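Long-range contact in nudix hydrolase domain-containing protein (Thermotoga maritima, PDB 3E57), which is of unknown function but, as a putative Nudix hydrolase, probably hydrolyses a diphosphate-containing substrate such as a nucleoside diphosphate derivative: residues E16-F30 with F47-A60. Residues are numbered along the deposited sequence; the frame is centred on the assembly and turned at random.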
ATOM      1  N   GLU B  16      -3.426 -24.141  20.102  1.00 45.33           N
ATOM      2  CA  GLU B  16      -3.478 -23.683  18.686  1.00 44.95           C
ATOM      3  C   GLU B  16      -2.094 -23.233  18.194  1.00 44.44           C
ATOM      4  O   GLU B  16      -1.678 -22.095  18.435  1.00 44.86           O
ATOM      5  CB  GLU B  16      -4.499 -22.545  18.547  1.00 45.22           C
ATOM      6  CG  GLU B  16      -4.704 -22.034  17.116  1.00 45.82           C
ATOM      7  CD  GLU B  16      -5.671 -20.864  17.026  1.00 46.63           C
ATOM      8  OE1 GLU B  16      -6.133 -20.381  18.083  1.00 49.35           O
ATOM      9  OE2 GLU B  16      -5.965 -20.418  15.893  1.00 50.04           O
ATOM     10  N   ARG B  17      -1.381 -24.131  17.513  1.00 43.52           N
ATOM     11  CA  ARG B  17      -0.134 -23.775  16.831  1.00 42.82           C
ATOM     12  C   ARG B  17      -0.467 -23.346  15.406  1.00 41.87           C
ATOM     13  O   ARG B  17      -1.179 -24.057  14.693  1.00 41.67           O
ATOM     14  CB  ARG B  17       0.844 -24.949  16.800  1.00 43.02           C
ATOM     15  CG  ARG B  17       1.364 -25.363  18.181  1.00 44.01           C
ATOM     16  CD  ARG B  17       2.889 -25.384  18.223  1.00 45.14           C
ATOM     17  NE  ARG B  17       3.457 -26.338  17.273  1.00 45.54           N
ATOM     18  CZ  ARG B  17       4.719 -26.318  16.845  1.00 46.23           C
ATOM     19  NH1 ARG B  17       5.578 -25.401  17.283  1.00 47.10           N
ATOM     20  NH2 ARG B  17       5.134 -27.227  15.973  1.00 46.05           N
ATOM     21  N   ILE B  18       0.068 -22.204  14.985  1.00 40.96           N
ATOM     22  CA  ILE B  18      -0.353 -21.584  13.720  1.00 40.15           C
ATOM     23  C   ILE B  18       0.797 -21.259  12.767  1.00 39.51           C
ATOM     24  O   ILE B  18       1.941 -21.123  13.191  1.00 39.59           O
ATOM     25  CB  ILE B  18      -1.239 -20.328  13.961  1.00 40.03           C
ATOM     26  CG1 ILE B  18      -0.603 -19.339  14.951  1.00 39.78           C
ATOM     27  CG2 ILE B  18      -2.605 -20.746  14.472  1.00 39.72           C
ATOM     28  CD1 ILE B  18       0.486 -18.479  14.383  1.00 40.07           C
ATOM     29  N   LEU B  19       0.475 -21.145  11.474  1.00 38.52           N
ATOM     30  CA  LEU B  19       1.478 -20.950  10.426  1.00 37.96           C
ATOM     31  C   LEU B  19       2.092 -19.553  10.489  1.00 37.37           C
ATOM     32  O   LEU B  19       1.380 -18.536  10.520  1.00 36.97           O
ATOM     33  CB  LEU B  19       0.873 -21.186   9.031  1.00 37.91           C
ATOM     34  CG  LEU B  19       1.792 -21.085   7.802  1.00 37.96           C
ATOM     35  CD1 LEU B  19       2.884 -22.148   7.840  1.00 36.73           C
ATOM     36  CD2 LEU B  19       0.986 -21.198   6.516  1.00 37.36           C
ATOM     37  N   VAL B  20       3.422 -19.525  10.486  1.00 36.93           N
ATOM     38  CA  VAL B  20       4.183 -18.286  10.504  1.00 36.61           C
ATOM     39  C   VAL B  20       5.357 -18.373   9.537  1.00 36.31           C
ATOM     40  O   VAL B  20       5.716 -19.455   9.091  1.00 35.70           O
ATOM     41  CB  VAL B  20       4.701 -17.974  11.927  1.00 36.54           C
ATOM     42  CG1 VAL B  20       3.539 -17.752  12.872  1.00 36.00           C
ATOM     43  CG2 VAL B  20       5.613 -19.109  12.455  1.00 36.82           C
ATOM     44  N   VAL B  21       5.921 -17.219   9.194  1.00 36.07           N
ATOM     45  CA  VAL B  21       7.216 -17.143   8.522  1.00 36.42           C
ATOM     46  C   VAL B  21       8.074 -16.118   9.246  1.00 36.65           C
ATOM     47  O   VAL B  21       7.551 -15.229   9.905  1.00 36.37           O
ATOM     48  CB  VAL B  21       7.097 -16.744   7.036  1.00 35.98           C
ATOM     49  CG1 VAL B  21       6.376 -17.814   6.249  1.00 35.12           C
ATOM     50  CG2 VAL B  21       6.396 -15.392   6.889  1.00 36.38           C
ATOM     51  N   LYS B  22       9.393 -16.266   9.153  1.00 37.77           N
ATOM     52  CA  LYS B  22      10.310 -15.264   9.687  1.00 38.28           C
ATOM     53  C   LYS B  22      10.194 -14.026   8.813  1.00 38.32           C
ATOM     54  O   LYS B  22      10.124 -14.132   7.591  1.00 38.14           O
ATOM     55  CB  LYS B  22      11.760 -15.772   9.703  1.00 38.69           C
ATOM     56  CG  LYS B  22      12.018 -16.915  10.683  1.00 39.97           C
ATOM     57  CD  LYS B  22      13.518 -17.094  11.016  1.00 40.13           C
ATOM     58  CE  LYS B  22      14.376 -17.428   9.787  1.00 42.16           C
ATOM     59  NZ  LYS B  22      15.778 -17.864  10.166  1.00 42.81           N
ATOM     60  N   THR B  23      10.158 -12.858   9.443  1.00 38.41           N
ATOM     61  CA  THR B  23      10.093 -11.606   8.716  1.00 38.44           C
ATOM     62  C   THR B  23      11.297 -11.461   7.787  1.00 38.41           C
ATOM     63  O   THR B  23      11.148 -11.020   6.647  1.00 38.16           O
ATOM     64  CB  THR B  23       9.994 -10.409   9.680  1.00 38.67           C
ATOM     65  OG1 THR B  23       8.862 -10.584  10.541  1.00 39.39           O
ATOM     66  CG2 THR B  23       9.834  -9.113   8.914  1.00 38.55           C
ATOM     67  N   GLU B  24      12.482 -11.866   8.244  1.00 38.22           N
ATOM     68  CA  GLU B  24      13.677 -11.787   7.395  1.00 38.23           C
ATOM     69  C   GLU B  24      13.535 -12.621   6.116  1.00 37.61           C
ATOM     70  O   GLU B  24      13.947 -12.175   5.043  1.00 37.84           O
ATOM     71  CB  GLU B  24      14.960 -12.156   8.162  1.00 38.59           C
ATOM     72  CG  GLU B  24      15.032 -13.579   8.700  1.00 39.97           C
ATOM     73  CD  GLU B  24      16.338 -13.849   9.455  1.00 40.58           C
ATOM     74  OE1 GLU B  24      17.414 -13.839   8.811  1.00 43.65           O
ATOM     75  OE2 GLU B  24      16.284 -14.076  10.688  1.00 43.80           O
ATOM     76  N   ASP B  25      12.932 -13.807   6.220  1.00 36.71           N
ATOM     77  CA  ASP B  25      12.664 -14.651   5.040  1.00 36.30           C
ATOM     78  C   ASP B  25      11.624 -13.996   4.101  1.00 35.51           C
ATOM     79  O   ASP B  25      11.774 -14.017   2.879  1.00 34.98           O
ATOM     80  CB  ASP B  25      12.152 -16.027   5.464  1.00 36.04           C
ATOM     81  CG  ASP B  25      13.210 -16.877   6.186  1.00 36.77           C
ATOM     82  OD1 ASP B  25      14.424 -16.744   5.915  1.00 36.93           O
ATOM     83  OD2 ASP B  25      12.798 -17.703   7.021  1.00 36.33           O
ATOM     84  N   PHE B  26      10.566 -13.438   4.686  1.00 35.15           N
ATOM     85  CA  PHE B  26       9.540 -12.705   3.918  1.00 35.02           C
ATOM     86  C   PHE B  26      10.152 -11.544   3.133  1.00 34.97           C
ATOM     87  O   PHE B  26      10.005 -11.462   1.912  1.00 34.74           O
ATOM     88  CB  PHE B  26       8.417 -12.213   4.846  1.00 34.55           C
ATOM     89  CG  PHE B  26       7.503 -11.193   4.218  1.00 34.75           C
ATOM     90  CD1 PHE B  26       6.590 -11.562   3.242  1.00 34.35           C
ATOM     91  CD2 PHE B  26       7.552  -9.864   4.612  1.00 35.27           C
ATOM     92  CE1 PHE B  26       5.746 -10.614   2.655  1.00 34.98           C
ATOM     93  CE2 PHE B  26       6.709  -8.910   4.018  1.00 34.27           C
ATOM     94  CZ  PHE B  26       5.815  -9.293   3.051  1.00 33.36           C
ATOM     95  N   LEU B  27      10.856 -10.658   3.828  1.00 35.05           N
ATOM     96  CA  LEU B  27      11.465  -9.494   3.179  1.00 35.37           C
ATOM     97  C   LEU B  27      12.477  -9.901   2.111  1.00 35.50           C
ATOM     98  O   LEU B  27      12.552  -9.275   1.045  1.00 35.36           O
ATOM     99  CB  LEU B  27      12.112  -8.563   4.214  1.00 35.72           C
ATOM    100  CG  LEU B  27      11.159  -7.982   5.276  1.00 36.60           C
ATOM    101  CD1 LEU B  27      11.948  -7.344   6.427  1.00 37.85           C
ATOM    102  CD2 LEU B  27      10.165  -6.980   4.683  1.00 37.30           C
ATOM    103  N   LYS B  28      13.249 -10.952   2.383  1.00 35.84           N
ATOM    104  CA  LYS B  28      14.204 -11.463   1.406  1.00 35.59           C
ATOM    105  C   LYS B  28      13.489 -11.939   0.139  1.00 35.61           C
ATOM    106  O   LYS B  28      13.924 -11.647  -0.976  1.00 36.09           O
ATOM    107  CB  LYS B  28      15.050 -12.600   2.013  1.00 36.17           C
ATOM    108  CG  LYS B  28      15.711 -13.544   0.987  1.00 37.18           C
ATOM    109  CD  LYS B  28      16.528 -12.807  -0.085  1.00 39.32           C
ATOM    110  CE  LYS B  28      18.031 -12.888   0.153  1.00 40.02           C
ATOM    111  NZ  LYS B  28      18.707 -11.930  -0.765  1.00 40.31           N
ATOM    112  N   GLU B  29      12.390 -12.660   0.307  1.00 35.17           N
ATOM    113  CA  GLU B  29      11.659 -13.186  -0.842  1.00 34.38           C
ATOM    114  C   GLU B  29      10.874 -12.092  -1.577  1.00 33.67           C
ATOM    115  O   GLU B  29      10.885 -12.025  -2.808  1.00 33.13           O
ATOM    116  CB  GLU B  29      10.700 -14.283  -0.390  1.00 35.10           C
ATOM    117  CG  GLU B  29      10.145 -15.113  -1.534  1.00 36.84           C
ATOM    118  CD  GLU B  29      11.203 -15.978  -2.204  1.00 39.87           C
ATOM    119  OE1 GLU B  29      12.151 -16.433  -1.520  1.00 40.99           O
ATOM    120  OE2 GLU B  29      11.084 -16.187  -3.426  1.00 43.37           O
ATOM    121  N   PHE B  30      10.192 -11.240  -0.822  1.00 32.50           N
ATOM    122  CA  PHE B  30       9.242 -10.302  -1.426  1.00 31.80           C
ATOM    123  C   PHE B  30       9.601  -8.833  -1.365  1.00 31.25           C
ATOM    124  O   PHE B  30       8.961  -8.013  -2.025  1.00 31.27           O
ATOM    125  CB  PHE B  30       7.876 -10.526  -0.809  1.00 31.61           C
ATOM    126  CG  PHE B  30       7.324 -11.881  -1.096  1.00 31.41           C
ATOM    127  CD1 PHE B  30       6.934 -12.219  -2.378  1.00 31.63           C
ATOM    128  CD2 PHE B  30       7.222 -12.831  -0.090  1.00 33.05           C
ATOM    129  CE1 PHE B  30       6.425 -13.481  -2.656  1.00 32.10           C
ATOM    130  CE2 PHE B  30       6.716 -14.090  -0.360  1.00 32.64           C
ATOM    131  CZ  PHE B  30       6.308 -14.409  -1.654  1.00 31.83           C
ATOM    132  N   PHE B  47       7.001 -20.517  -1.419  1.00 32.11           N
ATOM    133  CA  PHE B  47       7.567 -19.747  -0.307  1.00 32.25           C
ATOM    134  C   PHE B  47       7.138 -20.307   1.043  1.00 32.32           C
ATOM    135  O   PHE B  47       7.955 -20.427   1.962  1.00 32.97           O
ATOM    136  CB  PHE B  47       7.178 -18.265  -0.436  1.00 31.82           C
ATOM    137  CG  PHE B  47       7.387 -17.473   0.812  1.00 31.55           C
ATOM    138  CD1 PHE B  47       8.638 -16.962   1.122  1.00 31.06           C
ATOM    139  CD2 PHE B  47       6.326 -17.203   1.666  1.00 30.83           C
ATOM    140  CE1 PHE B  47       8.841 -16.219   2.282  1.00 31.64           C
ATOM    141  CE2 PHE B  47       6.525 -16.467   2.822  1.00 30.89           C
ATOM    142  CZ  PHE B  47       7.784 -15.970   3.128  1.00 30.50           C
ATOM    143  N   LEU B  48       5.862 -20.670   1.163  1.00 32.65           N
ATOM    144  CA  LEU B  48       5.349 -21.269   2.395  1.00 32.95           C
ATOM    145  C   LEU B  48       5.997 -22.622   2.682  1.00 33.33           C
ATOM    146  O   LEU B  48       6.382 -22.897   3.804  1.00 32.78           O
ATOM    147  CB  LEU B  48       3.827 -21.448   2.332  1.00 32.62           C
ATOM    148  CG  LEU B  48       2.964 -20.190   2.316  1.00 31.90           C
ATOM    149  CD1 LEU B  48       1.486 -20.589   2.314  1.00 30.64           C
ATOM    150  CD2 LEU B  48       3.324 -19.298   3.506  1.00 29.64           C
ATOM    151  N   ASP B  49       6.101 -23.469   1.669  1.00 34.47           N
ATOM    152  CA  ASP B  49       6.717 -24.783   1.861  1.00 35.19           C
ATOM    153  C   ASP B  49       8.186 -24.665   2.241  1.00 35.72           C
ATOM    154  O   ASP B  49       8.684 -25.468   3.027  1.00 36.10           O
ATOM    155  CB  ASP B  49       6.553 -25.651   0.616  1.00 35.60           C
ATOM    156  CG  ASP B  49       5.249 -26.432   0.614  1.00 36.77           C
ATOM    157  OD1 ASP B  49       4.682 -26.671   1.713  1.00 36.25           O
ATOM    158  OD2 ASP B  49       4.799 -26.809  -0.498  1.00 38.18           O
ATOM    159  N   GLN B  50       8.862 -23.660   1.694  1.00 36.00           N
ATOM    160  CA  GLN B  50      10.283 -23.442   1.941  1.00 36.21           C
ATOM    161  C   GLN B  50      10.585 -22.737   3.276  1.00 36.60           C
ATOM    162  O   GLN B  50      11.591 -23.029   3.925  1.00 36.57           O
ATOM    163  CB  GLN B  50      10.876 -22.660   0.782  1.00 36.15           C
ATOM    164  CG  GLN B  50      12.375 -22.520   0.822  1.00 36.37           C
ATOM    165  CD  GLN B  50      12.935 -21.882  -0.419  1.00 36.54           C
ATOM    166  OE1 GLN B  50      12.226 -21.190  -1.156  1.00 36.96           O
ATOM    167  NE2 GLN B  50      14.221 -22.102  -0.661  1.00 38.02           N
ATOM    168  N   TYR B  51       9.726 -21.812   3.694  1.00 36.82           N
ATOM    169  CA  TYR B  51      10.003 -21.002   4.884  1.00 37.10           C
ATOM    170  C   TYR B  51       8.970 -21.108   6.004  1.00 37.02           C
ATOM    171  O   TYR B  51       9.233 -20.677   7.122  1.00 36.49           O
ATOM    172  CB  TYR B  51      10.147 -19.537   4.474  1.00 37.44           C
ATOM    173  CG  TYR B  51      11.297 -19.283   3.538  1.00 37.83           C
ATOM    174  CD1 TYR B  51      12.608 -19.295   3.998  1.00 38.09           C
ATOM    175  CD2 TYR B  51      11.074 -19.015   2.193  1.00 38.26           C
ATOM    176  CE1 TYR B  51      13.664 -19.051   3.139  1.00 38.12           C
ATOM    177  CE2 TYR B  51      12.121 -18.772   1.329  1.00 38.12           C
ATOM    178  CZ  TYR B  51      13.414 -18.793   1.808  1.00 38.48           C
ATOM    179  OH  TYR B  51      14.452 -18.554   0.947  1.00 39.10           O
ATOM    180  N   GLY B  52       7.803 -21.670   5.707  1.00 37.33           N
ATOM    181  CA  GLY B  52       6.724 -21.744   6.680  1.00 37.97           C
ATOM    182  C   GLY B  52       7.009 -22.738   7.789  1.00 38.59           C
ATOM    183  O   GLY B  52       7.643 -23.770   7.558  1.00 37.60           O
ATOM    184  N   PHE B  53       6.556 -22.404   8.995  1.00 39.32           N
ATOM    185  CA  PHE B  53       6.582 -23.322  10.133  1.00 40.41           C
ATOM    186  C   PHE B  53       5.473 -22.928  11.104  1.00 41.26           C
ATOM    187  O   PHE B  53       4.857 -21.868  10.946  1.00 40.65           O
ATOM    188  CB  PHE B  53       7.961 -23.333  10.814  1.00 40.21           C
ATOM    189  CG  PHE B  53       8.383 -22.005  11.400  1.00 40.20           C
ATOM    190  CD1 PHE B  53       8.354 -21.793  12.774  1.00 39.69           C
ATOM    191  CD2 PHE B  53       8.834 -20.980  10.580  1.00 40.34           C
ATOM    192  CE1 PHE B  53       8.749 -20.579  13.318  1.00 39.76           C
ATOM    193  CE2 PHE B  53       9.233 -19.761  11.118  1.00 40.24           C
ATOM    194  CZ  PHE B  53       9.189 -19.562  12.490  1.00 40.38           C
ATOM    195  N   PHE B  54       5.198 -23.779  12.090  1.00 42.39           N
ATOM    196  CA  PHE B  54       4.106 -23.522  13.031  1.00 43.63           C
ATOM    197  C   PHE B  54       4.609 -23.183  14.429  1.00 44.83           C
ATOM    198  O   PHE B  54       5.635 -23.697  14.868  1.00 44.84           O
ATOM    199  CB  PHE B  54       3.141 -24.702  13.071  1.00 43.55           C
ATOM    200  CG  PHE B  54       2.470 -24.966  11.760  1.00 43.32           C
ATOM    201  CD1 PHE B  54       1.261 -24.361  11.450  1.00 43.32           C
ATOM    202  CD2 PHE B  54       3.056 -25.801  10.824  1.00 43.34           C
ATOM    203  CE1 PHE B  54       0.640 -24.595  10.226  1.00 43.21           C
ATOM    204  CE2 PHE B  54       2.444 -26.040   9.596  1.00 43.47           C
ATOM    205  CZ  PHE B  54       1.231 -25.436   9.300  1.00 43.15           C
ATOM    206  N   ARG B  55       3.875 -22.301  15.106  1.00 46.47           N
ATOM    207  CA  ARG B  55       4.219 -21.823  16.446  1.00 47.79           C
ATOM    208  C   ARG B  55       2.955 -21.447  17.212  1.00 48.91           C
ATOM    209  O   ARG B  55       1.940 -21.098  16.612  1.00 48.83           O
ATOM    210  CB  ARG B  55       5.137 -20.595  16.372  1.00 48.25           C
ATOM    211  CG  ARG B  55       6.593 -20.891  15.996  1.00 49.03           C
ATOM    212  CD  ARG B  55       7.322 -21.719  17.064  1.00 50.43           C
ATOM    213  NE  ARG B  55       8.736 -21.938  16.732  1.00 50.66           N
ATOM    214  CZ  ARG B  55       9.239 -23.022  16.133  1.00 51.32           C
ATOM    215  NH1 ARG B  55       8.460 -24.040  15.774  1.00 51.63           N
ATOM    216  NH2 ARG B  55      10.544 -23.091  15.889  1.00 51.09           N
ATOM    217  N   GLU B  56       3.034 -21.520  18.538  1.00 50.17           N
ATOM    218  CA  GLU B  56       1.934 -21.127  19.418  1.00 51.06           C
ATOM    219  C   GLU B  56       1.472 -19.704  19.113  1.00 51.97           C
ATOM    220  O   GLU B  56       2.295 -18.803  18.981  1.00 51.91           O
ATOM    221  CB  GLU B  56       2.379 -21.230  20.885  1.00 51.16           C
ATOM    222  CG  GLU B  56       1.375 -20.711  21.915  1.00 51.09           C
ATOM    223  CD  GLU B  56       0.068 -21.482  21.931  1.00 52.42           C
ATOM    224  OE1 GLU B  56       0.067 -22.684  21.571  1.00 52.63           O
ATOM    225  OE2 GLU B  56      -0.958 -20.882  22.330  1.00 52.95           O
ATOM    226  N   ARG B  57       0.155 -19.519  19.025  1.00 53.36           N
ATOM    227  CA  ARG B  57      -0.450 -18.237  18.637  1.00 54.10           C
ATOM    228  C   ARG B  57      -0.131 -17.119  19.622  1.00 54.89           C
ATOM    229  O   ARG B  57       0.287 -16.033  19.220  1.00 55.03           O
ATOM    230  CB  ARG B  57      -1.972 -18.383  18.500  1.00 54.16           C
ATOM    231  CG  ARG B  57      -2.703 -17.106  18.075  1.00 54.24           C
ATOM    232  CD  ARG B  57      -4.143 -17.400  17.671  1.00 54.75           C
ATOM    233  NE  ARG B  57      -4.941 -16.183  17.503  1.00 55.31           N
ATOM    234  CZ  ARG B  57      -6.214 -16.156  17.099  1.00 55.93           C
ATOM    235  NH1 ARG B  57      -6.864 -17.283  16.810  1.00 56.79           N
ATOM    236  NH2 ARG B  57      -6.847 -14.994  16.977  1.00 56.76           N
ATOM    237  N   ASP B  58      -0.320 -17.395  20.909  1.00 55.80           N
ATOM    238  CA  ASP B  58      -0.085 -16.404  21.963  1.00 56.41           C
ATOM    239  C   ASP B  58       1.352 -15.878  21.970  1.00 56.92           C
ATOM    240  O   ASP B  58       1.600 -14.743  22.381  1.00 57.12           O
ATOM    241  CB  ASP B  58      -0.416 -17.004  23.333  1.00 56.70           C
ATOM    242  CG  ASP B  58      -1.900 -17.285  23.508  1.00 57.66           C
ATOM    243  OD1 ASP B  58      -2.723 -16.472  23.031  1.00 58.93           O
ATOM    244  OD2 ASP B  58      -2.244 -18.316  24.135  1.00 59.32           O
ATOM    245  N   GLU B  59       2.287 -16.707  21.512  1.00 57.40           N
ATOM    246  CA  GLU B  59       3.707 -16.362  21.505  1.00 57.78           C
ATOM    247  C   GLU B  59       4.163 -15.723  20.180  1.00 58.19           C
ATOM    248  O   GLU B  59       5.323 -15.313  20.052  1.00 58.45           O
ATOM    249  CB  GLU B  59       4.535 -17.614  21.823  1.00 57.96           C
ATOM    250  CG  GLU B  59       4.131 -18.280  23.151  1.00 58.07           C
ATOM    251  CD  GLU B  59       4.778 -19.638  23.374  1.00 58.13           C
ATOM    252  OE1 GLU B  59       5.947 -19.828  22.976  1.00 58.39           O
ATOM    253  OE2 GLU B  59       4.113 -20.516  23.964  1.00 58.22           O
ATOM    254  N   ALA B  60       3.253 -15.641  19.207  1.00 58.26           N
ATOM    255  CA  ALA B  60       3.510 -14.932  17.947  1.00 58.43           C
ATOM    256  C   ALA B  60       2.946 -13.504  17.973  1.00 58.64           C
ATOM    257  O   ALA B  60       3.453 -12.619  17.279  1.00 58.73           O
ATOM    258  CB  ALA B  60       2.935 -15.716  16.776  1.00 58.36           C
TER
HETATM  259  O   HOH W   1      10.539 -18.726   7.836  1.00 40.00           O
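The F47 ring takes the edge of F30 over one face, a T-shaped stack with planes at 69° and F30 CE2 3.6 Å from F47 CG, while D25 O lies at its rim. CH-pi contacts put V20 CG2 over one face of F53, 3.6 Å from the ring centroid, and L19 CD1 over one face of F54; F53 CD1 covers the R55 guanidinium. A chi1 of 164°, CG opposite the backbone N, carries F47 into helix 23-30 as a knob among D25, F26, E29 and F30. With an alanine here, the F30 edge would probably lose its aromatic face and a gap open between the helices. The Y51 ring packs obliquely on the D25 carboxylate (D25 CG to Y51 CD1 3.3 Å), and one water links K22 N, at the N-cap, to D25 OD2 and to Y51 O, ending helix 41-51. Strand 17-22 runs antiparallel between 53-56 and 66-77 in the Nudix-fold sheet; I18 with R55 and V20 with F53 form two backbone bonds each, I18 N to R55 O being straightest (2.7 Å, 174°). Thus an aromatic knob, carboxylate-to-ring packing and a water join the helices, while backbone bonds set the strand register; the weakly bonded E16–R57 salt bridge, beside the strand's N-terminal end, probably contributes less.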